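Blue copper protein (Hyphomicrobium denitrificans, PDB 3EF4) binds one copper ion per molecule and, as a pseudoazurin of the periplasm, probably carries electrons between redox partners. Local coordinates at residues 24-29 against 91-96; 3-8 against 32-37. All coordinates share one frame; numbering follows the deposited sequence. Where two conformers were deposited one is given.

Contact 1. Residues 24-29 against 91-96; sequences VKVEAG and VQVGKP
Lys25 lays its aliphatic chain over the side chain of Gln92, with its CD 3.4 Å from the amide carbon CD of Gln92 and its CE close to Gln92 NE2. The lysine puts CG anti to its backbone N and then bends at chi2 (81°), which turns CD toward the glutamine. Gln92, by contrast, is fully extended, so that its NE2 reaches past the end of its own strand to Gly94 O, lying nearly in the amide plane at 2.8 Å. Val123 N binds the amide's OE1, so both ends of this buried polar group are satisfied and its flip state is fixed. Lys25 NZ finally meets Glu27 OE1 in a salt bridge of 2.6 Å. It also donates to Val26 O from above the carbonyl plane, on the face opposite Gly94 N. Lysine suits this place, its methylenes packing on an amide and its charge answered by a carboxylate. The backbones beneath run parallel, joining strand 18-26 to strand 88-93 in the cupredoxin β-sandwich of the plastocyanin/azurin family. Val26 N to Gln92 O, at 2.8 Å, is the central of three ladder bonds. On the opposite face the side chains are all β-branched valines, suited to extended backbone. Chi1 -49° sets Val26 CG1 beside the backbone N and anti to the carbonyl carbon, leaving CG2 between N and that carbon, where it meets Val93 CG2 at 3.8 Å and Val91 CG1 at 4.0 Å. Where the strand ends, Gly94 adopts a phi of 61°, which glycine accepts readily, with Glu27 OE2 3.5 Å from its CA.

Contact 2. Residues 3-8 against 32-37; sequences HIVEMR and VKFVPT. With PO4 (phosphate ion), chain E; PO4 (phosphate ion), chain F.
Val5 lies beside Phe34, its CB 3.6 Å from Phe34 CD2, and its CG2 meets Val32 CG1 on the same face of the two strands. With chi1 174°, Val5 CG1 lies anti to the backbone N and also touches the ring; a compact β-branched side chain can lay its CB and a methyl beside it. On the other face Ile4 CG2 packs against Val35 CG2 at 3.8 Å, the two side chains crossing at about a right angle, while Ile4 CD1 rests on the methylenes of Lys33. Four backbone bonds hold these pairs in register, among them Val5 N to Lys33 O at 2.8 Å. This parallel pairing of strands 2-8 and 31-35 belongs to the Greek-key β-sandwich of cupredoxins, with Phe34 and Val32 turned inward against Val89 and Val91. Toward the copper end Met7, in the conformer given, bends at chi3 (-67°), which brings CE against Val35. The flexible, unbranched methionine lets its side chain lie against both this backbone and the copper ligands His41 and Met87, as a second-shell neighbour. Beyond Pro36, the centre of an inverse gamma turn, Thr37 crosses Glu6 obliquely, its OG1 in van der Waals contact with Glu6 CG at 3.2 Å. Glu6 OE1 in turn takes Arg8 NH2 on its syn lone pair, in the guanidinium plane, at 3.0 Å; Lys10 O accepts from Arg8 NE. At the far end the His3 ring donates from ND1 and NE2 to two phosphates, probably from the crystallisation liquor, consistent with a protonated imidazolium; Ile4 N also holds the chain E ion, 2.8 Å from its O3.

How the contacts relate
Contacts 1 and 2 have centres about 16 Å apart and belong to one mixed sheet, in which strands 88-93, 18-26, 2-8 and 31-35 are consecutive. Each contact is a parallel pair, and the antiparallel neighbours 18-26 and 2-8 join one pair to the other. Along the chain the segments alternate, 3-8, 24-29, 32-37, 91-96, so the two connections cross in sequence, as in a Greek-key sandwich. The contacts also touch directly: the ring of His3 packs on Val24 and Val26, with His3 CD2 3.5 Å from Val26 CG1. Contact 1 lies away from the copper, whereas contact 2 runs toward it, the side chain of Met7 lying about 6 Å from the copper ion.

Contact 1. Residues 24-29 against 91-96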
ATOM      1  N   VAL A  24       4.378  -0.829   5.628  1.00 11.02           N
ATOM      2  CA  VAL A  24       4.577  -2.020   6.475  1.00 14.01           C
ATOM      3  C   VAL A  24       5.664  -2.886   5.854  1.00 11.16           C
ATOM      4  O   VAL A  24       5.723  -3.137   4.668  1.00 11.63           O
ATOM      5  CB  VAL A  24       3.302  -2.772   6.798  1.00 18.97           C
ATOM      6  CG1 VAL A  24       2.713  -3.291   5.538  1.00 21.61           C
ATOM      7  CG2 VAL A  24       3.507  -3.981   7.717  1.00 26.07           C
ATOM      8  N   LYS A  25       6.567  -3.298   6.715  1.00 12.48           N
ATOM      9  CA  LYS A  25       7.655  -4.202   6.411  1.00 13.46           C
ATOM     10  C   LYS A  25       7.291  -5.606   6.830  1.00 13.06           C
ATOM     11  O   LYS A  25       6.903  -5.867   7.968  1.00 14.54           O
ATOM     12  CB  LYS A  25       8.943  -3.705   7.101  1.00 17.12           C
ATOM     13  CG  LYS A  25      10.056  -4.749   6.941  1.00 21.19           C
ATOM     14  CD  LYS A  25      10.760  -4.702   5.629  1.00 22.58           C
ATOM     15  CE  LYS A  25      11.967  -5.630   5.486  1.00 24.20           C
ATOM     16  NZ  LYS A  25      11.725  -6.979   6.075  1.00 30.52           N
ATOM     17  N   VAL A  26       7.393  -6.526   5.879  1.00 12.57           N
ATOM     18  CA  VAL A  26       7.034  -7.904   6.056  1.00 13.99           C
ATOM     19  C   VAL A  26       8.115  -8.807   5.459  1.00 15.24           C
ATOM     20  O   VAL A  26       9.096  -8.349   4.859  1.00 16.66           O
ATOM     21  CB  VAL A  26       5.670  -8.249   5.447  1.00 14.05           C
ATOM     22  CG1 VAL A  26       4.621  -7.244   5.869  1.00 13.99           C
ATOM     23  CG2 VAL A  26       5.751  -8.283   3.922  1.00 16.52           C
ATOM     24  N   GLU A  27       7.927 -10.095   5.700  1.00 17.47           N
ATOM     25  CA  GLU A  27       8.882 -11.042   5.094  1.00 18.68           C
ATOM     26  C   GLU A  27       8.110 -11.955   4.153  1.00 17.79           C
ATOM     27  O   GLU A  27       6.897 -12.109   4.224  1.00 17.19           O
ATOM     28  CB  GLU A  27       9.639 -11.862   6.142  1.00 24.68           C
ATOM     29  CG  GLU A  27      10.621 -11.016   6.968  1.00 30.01           C
ATOM     30  CD  GLU A  27      11.730 -10.318   6.208  1.00 35.57           C
ATOM     31  OE1 GLU A  27      12.453  -9.423   6.731  1.00 48.04           O
ATOM     32  OE2 GLU A  27      11.983 -10.615   5.024  1.00 39.36           O
ATOM     33  N   ALA A  28       8.864 -12.563   3.238  1.00 18.21           N
ATOM     34  CA  ALA A  28       8.212 -13.505   2.354  1.00 17.83           C
ATOM     35  C   ALA A  28       7.467 -14.596   3.118  1.00 18.13           C
ATOM     36  O   ALA A  28       8.011 -15.050   4.139  1.00 21.84           O
ATOM     37  CB  ALA A  28       9.281 -14.152   1.487  1.00 19.59           C
ATOM     38  N   GLY A  29       6.292 -14.958   2.645  1.00 18.84           N
ATOM     39  CA  GLY A  29       5.425 -15.912   3.279  1.00 20.08           C
ATOM     40  C   GLY A  29       4.428 -15.278   4.222  1.00 20.98           C
ATOM     41  O   GLY A  29       3.502 -15.945   4.706  1.00 23.92           O
ATOM     42  N   VAL A  91       4.091  -1.637   0.850  1.00  8.83           N
ATOM     43  CA  VAL A  91       4.465  -2.859   1.558  1.00  8.84           C
ATOM     44  C   VAL A  91       5.862  -3.241   1.084  1.00  9.34           C
ATOM     45  O   VAL A  91       6.083  -3.394  -0.126  1.00  9.89           O
ATOM     46  CB  VAL A  91       3.497  -4.007   1.282  1.00  9.75           C
ATOM     47  CG1 VAL A  91       3.922  -5.278   1.984  1.00 11.54           C
ATOM     48  CG2 VAL A  91       2.092  -3.619   1.706  1.00 10.75           C
ATOM     49  N   GLN A  92       6.780  -3.418   2.012  1.00 10.61           N
ATOM     50  CA  GLN A  92       8.123  -3.919   1.709  1.00 10.33           C
ATOM     51  C   GLN A  92       8.228  -5.363   2.107  1.00 10.74           C
ATOM     52  O   GLN A  92       8.034  -5.704   3.275  1.00 12.00           O
ATOM     53  CB  GLN A  92       9.135  -3.134   2.513  1.00 10.52           C
ATOM     54  CG  GLN A  92      10.554  -3.632   2.229  1.00 12.22           C
ATOM     55  CD  GLN A  92      11.620  -2.787   2.925  1.00 12.56           C
ATOM     56  OE1 GLN A  92      11.364  -1.656   3.380  1.00 14.53           O
ATOM     57  NE2 GLN A  92      12.829  -3.326   2.950  1.00 14.83           N
ATOM     58  N   VAL A  93       8.553  -6.195   1.133  1.00 10.67           N
ATOM     59  CA  VAL A  93       8.789  -7.605   1.354  1.00 11.51           C
ATOM     60  C   VAL A  93      10.288  -7.846   1.303  1.00 12.08           C
ATOM     61  O   VAL A  93      10.897  -7.752   0.229  1.00 12.66           O
ATOM     62  CB  VAL A  93       8.066  -8.475   0.304  1.00 11.07           C
ATOM     63  CG1 VAL A  93       8.273  -9.954   0.604  1.00 13.30           C
ATOM     64  CG2 VAL A  93       6.596  -8.114   0.224  1.00 11.00           C
ATOM     65  N   GLY A  94      10.895  -8.105   2.446  1.00 14.41           N
ATOM     66  CA  GLY A  94      12.339  -8.337   2.377  1.00 15.44           C
ATOM     67  C   GLY A  94      13.118  -7.172   1.849  1.00 14.76           C
ATOM     68  O   GLY A  94      12.835  -6.018   2.189  1.00 17.54           O
ATOM     69  N   LYS A  95      14.129  -7.445   1.002  1.00 15.99           N
ATOM     70  CA  LYS A  95      15.000  -6.430   0.420  1.00 17.66           C
ATOM     71  C   LYS A  95      14.275  -5.524  -0.564  1.00 15.62           C
ATOM     72  O   LYS A  95      13.521  -6.039  -1.381  1.00 15.52           O
ATOM     73  CB  LYS A  95      16.191  -7.132  -0.228  1.00 26.61           C
ATOM     74  CG  LYS A  95      17.067  -6.394  -1.149  1.00 36.13           C
ATOM     75  CD  LYS A  95      18.081  -5.335  -0.818  1.00 41.94           C
ATOM     76  CE  LYS A  95      18.076  -4.202  -1.869  1.00 42.16           C
ATOM     77  NZ  LYS A  95      18.634  -2.927  -1.360  1.00 51.72           N
ATOM     78  N   PRO A  96      14.452  -4.210  -0.484  1.00 15.08           N
ATOM     79  CA  PRO A  96      13.736  -3.271  -1.368  1.00 14.20           C
ATOM     80  C   PRO A  96      14.374  -3.156  -2.746  1.00 14.46           C
ATOM     81  O   PRO A  96      14.876  -2.097  -3.123  1.00 14.21           O
ATOM     82  CB  PRO A  96      13.848  -1.941  -0.623  1.00 15.27           C
ATOM     83  CG  PRO A  96      15.156  -2.044   0.111  1.00 16.62           C
ATOM     84  CD  PRO A  96      15.267  -3.502   0.507  1.00 17.37           C
TER

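Contact 2. Residues 3-8 against 32-37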
ATOM      1  N   HIS A   3      -0.018  -9.395   8.853  1.00 13.76           N
ATOM      2  CA  HIS A   3       0.051  -7.969   9.117  1.00 13.14           C
ATOM      3  C   HIS A   3      -1.292  -7.401   8.690  1.00 13.23           C
ATOM      4  O   HIS A   3      -1.836  -7.888   7.684  1.00 15.66           O
ATOM      5  CB  HIS A   3       1.156  -7.283   8.379  1.00 13.73           C
ATOM      6  CG  HIS A   3       2.493  -7.735   8.813  1.00 17.18           C
ATOM      7  ND1 HIS A   3       3.286  -6.937   9.603  1.00 22.76           N
ATOM      8  CD2 HIS A   3       3.154  -8.885   8.625  1.00 21.57           C
ATOM      9  CE1 HIS A   3       4.404  -7.588   9.853  1.00 25.52           C
ATOM     10  NE2 HIS A   3       4.356  -8.769   9.272  1.00 25.30           N
ATOM     11  N   ILE A   4      -1.792  -6.436   9.429  1.00 13.35           N
ATOM     12  CA  ILE A   4      -3.090  -5.814   9.149  1.00 12.61           C
ATOM     13  C   ILE A   4      -2.912  -4.375   8.735  1.00 11.81           C
ATOM     14  O   ILE A   4      -2.151  -3.630   9.371  1.00 13.20           O
ATOM     15  CB  ILE A   4      -3.969  -5.866  10.425  1.00 13.51           C
ATOM     16  CG1 ILE A   4      -4.150  -7.295  10.928  1.00 14.89           C
ATOM     17  CG2 ILE A   4      -5.312  -5.194  10.126  1.00 15.63           C
ATOM     18  CD1 ILE A   4      -4.886  -8.217   9.978  1.00 16.56           C
ATOM     19  N   VAL A   5      -3.623  -3.987   7.673  1.00 10.51           N
ATOM     20  CA  VAL A   5      -3.692  -2.592   7.278  1.00 10.42           C
ATOM     21  C   VAL A   5      -5.143  -2.194   7.258  1.00 10.83           C
ATOM     22  O   VAL A   5      -5.960  -2.789   6.570  1.00 11.82           O
ATOM     23  CB  VAL A   5      -3.057  -2.396   5.901  1.00 11.15           C
ATOM     24  CG1 VAL A   5      -3.262  -0.967   5.434  1.00 11.43           C
ATOM     25  CG2 VAL A   5      -1.591  -2.770   5.971  1.00 12.63           C
ATOM     26  N   GLU A   6      -5.494  -1.216   8.075  1.00 10.92           N
ATOM     27  CA  GLU A   6      -6.850  -0.734   8.119  1.00 12.13           C
ATOM     28  C   GLU A   6      -7.146   0.329   7.057  1.00 11.62           C
ATOM     29  O   GLU A   6      -6.305   1.196   6.804  1.00 12.18           O
ATOM     30  CB  GLU A   6      -7.135  -0.105   9.492  1.00 13.72           C
ATOM     31  CG  GLU A   6      -7.024  -1.066  10.646  1.00 15.00           C
ATOM     32  CD  GLU A   6      -7.526  -0.464  11.961  1.00 18.58           C
ATOM     33  OE1 GLU A   6      -7.672   0.785  11.998  1.00 23.13           O
ATOM     34  OE2 GLU A   6      -7.757  -1.265  12.880  1.00 21.13           O
ATOM     35  N   MET A   7      -8.332   0.238   6.452  1.00 11.33           N
ATOM     36  CA  MET A   7      -8.848   1.272   5.561  1.00 10.61           C
ATOM     37  C   MET A   7      -9.670   2.279   6.379  1.00 12.14           C
ATOM     38  O   MET A   7     -10.716   1.847   6.919  1.00 13.76           O
ATOM     39  CB  MET A   7      -9.565   0.550   4.401  0.50 11.78           C
ATOM     40  CG  MET A   7      -8.550  -0.214   3.568  0.50 12.61           C
ATOM     41  SD  MET A   7      -9.078  -1.194   2.165  0.50 13.32           S
ATOM     42  CE  MET A   7     -10.005  -2.485   2.978  0.50 16.03           C
ATOM     43  N   ARG A   8      -9.218   3.523   6.465  1.00 12.00           N
ATOM     44  CA  ARG A   8      -9.816   4.479   7.415  1.00 13.84           C
ATOM     45  C   ARG A   8     -10.154   5.819   6.752  1.00 13.55           C
ATOM     46  O   ARG A   8      -9.443   6.364   5.942  1.00 13.14           O
ATOM     47  CB  ARG A   8      -8.876   4.756   8.588  1.00 16.92           C
ATOM     48  CG  ARG A   8      -8.583   3.519   9.424  1.00 22.87           C
ATOM     49  CD  ARG A   8      -7.838   3.852  10.674  1.00 28.45           C
ATOM     50  NE  ARG A   8      -8.648   4.655  11.599  1.00 35.04           N
ATOM     51  CZ  ARG A   8      -9.175   4.290  12.736  1.00 38.18           C
ATOM     52  NH1 ARG A   8      -9.864   5.235  13.401  1.00 41.75           N
ATOM     53  NH2 ARG A   8      -9.087   3.070  13.221  1.00 47.53           N
ATOM     54  N   VAL A  32      -0.557  -9.836   4.155  1.00 14.97           N
ATOM     55  CA  VAL A  32      -0.997  -8.521   4.553  1.00 13.22           C
ATOM     56  C   VAL A  32      -2.488  -8.444   4.245  1.00 11.99           C
ATOM     57  O   VAL A  32      -2.917  -8.573   3.088  1.00 12.59           O
ATOM     58  CB  VAL A  32      -0.233  -7.384   3.840  1.00 15.33           C
ATOM     59  CG1 VAL A  32      -0.693  -6.029   4.360  1.00 15.67           C
ATOM     60  CG2 VAL A  32       1.269  -7.559   4.032  1.00 19.20           C
ATOM     61  N   LYS A  33      -3.305  -8.279   5.270  1.00 12.32           N
ATOM     62  CA  LYS A  33      -4.755  -8.186   5.109  1.00 11.89           C
ATOM     63  C   LYS A  33      -5.188  -6.745   5.238  1.00 11.10           C
ATOM     64  O   LYS A  33      -4.916  -6.105   6.272  1.00 12.29           O
ATOM     65  CB  LYS A  33      -5.508  -8.956   6.221  1.00 14.53           C
ATOM     66  CG  LYS A  33      -5.284 -10.361   6.473  1.00 21.64           C
ATOM     67  CD  LYS A  33      -6.422 -10.905   7.350  1.00 24.32           C
ATOM     68  CE  LYS A  33      -6.486 -12.392   6.994  1.00 28.93           C
ATOM     69  NZ  LYS A  33      -7.587 -13.052   7.778  1.00 39.05           N
ATOM     70  N   PHE A  34      -5.844  -6.261   4.210  1.00 11.15           N
ATOM     71  CA  PHE A  34      -6.433  -4.932   4.162  1.00 10.87           C
ATOM     72  C   PHE A  34      -7.887  -5.067   4.580  1.00 11.74           C
ATOM     73  O   PHE A  34      -8.639  -5.813   3.949  1.00 12.61           O
ATOM     74  CB  PHE A  34      -6.318  -4.354   2.730  1.00 11.23           C
ATOM     75  CG  PHE A  34      -4.871  -4.268   2.275  1.00  9.93           C
ATOM     76  CD1 PHE A  34      -4.256  -5.350   1.671  1.00 11.18           C
ATOM     77  CD2 PHE A  34      -4.140  -3.122   2.523  1.00 11.21           C
ATOM     78  CE1 PHE A  34      -2.924  -5.275   1.338  1.00 12.03           C
ATOM     79  CE2 PHE A  34      -2.791  -3.048   2.170  1.00 11.66           C
ATOM     80  CZ  PHE A  34      -2.206  -4.144   1.578  1.00 12.25           C
ATOM     81  N   VAL A  35      -8.226  -4.418   5.697  1.00 11.47           N
ATOM     82  CA  VAL A  35      -9.516  -4.633   6.316  1.00 11.56           C
ATOM     83  C   VAL A  35     -10.379  -3.375   6.254  1.00 12.44           C
ATOM     84  O   VAL A  35      -9.855  -2.277   6.439  1.00 11.24           O
ATOM     85  CB  VAL A  35      -9.376  -5.137   7.766  1.00 12.65           C
ATOM     86  CG1 VAL A  35      -8.706  -6.515   7.767  1.00 14.90           C
ATOM     87  CG2 VAL A  35      -8.632  -4.159   8.675  1.00 14.91           C
ATOM     88  N   PRO A  36     -11.664  -3.518   5.973  1.00 12.72           N
ATOM     89  CA  PRO A  36     -12.546  -2.366   5.806  1.00 13.31           C
ATOM     90  C   PRO A  36     -13.048  -1.800   7.140  1.00 13.53           C
ATOM     91  O   PRO A  36     -14.248  -1.839   7.485  1.00 16.77           O
ATOM     92  CB  PRO A  36     -13.685  -2.991   5.001  1.00 15.05           C
ATOM     93  CG  PRO A  36     -13.779  -4.409   5.534  1.00 16.07           C
ATOM     94  CD  PRO A  36     -12.340  -4.790   5.680  1.00 14.96           C
ATOM     95  N   THR A  37     -12.104  -1.276   7.911  1.00 12.88           N
ATOM     96  CA  THR A  37     -12.457  -0.709   9.231  1.00 15.25           C
ATOM     97  C   THR A  37     -13.561   0.314   9.099  1.00 15.25           C
ATOM     98  O   THR A  37     -14.565   0.299   9.839  1.00 17.19           O
ATOM     99  CB  THR A  37     -11.174  -0.147   9.855  1.00 16.36           C
ATOM    100  OG1 THR A  37     -10.176  -1.189   9.868  1.00 16.32           O
ATOM    101  CG2 THR A  37     -11.412   0.376  11.271  1.00 20.22           C
TER
HETATM  102  P   PO4 E 402       0.853  -4.344  11.166  1.00 27.29           P
HETATM  103  O1  PO4 E 402       0.513  -3.338  12.311  1.00 38.14           O
HETATM  104  O2  PO4 E 402       2.400  -4.606  11.091  1.00 34.77           O
HETATM  105  O3  PO4 E 402       0.096  -5.711  11.409  1.00 28.60           O
HETATM  106  O4  PO4 E 402       0.367  -3.744   9.766  1.00 25.22           O
HETATM  107  P   PO4 F 403       7.426 -10.453  10.131  0.50 34.65           P
HETATM  108  O1  PO4 F 403       6.053 -10.445  10.916  0.50 40.35           O
HETATM  109  O2  PO4 F 403       8.617 -10.619  11.159  0.50 36.60           O
HETATM  110  O3  PO4 F 403       7.441 -11.654   9.113  0.50 36.56           O
HETATM  111  O4  PO4 F 403       7.579  -9.094   9.346  0.50 38.93           O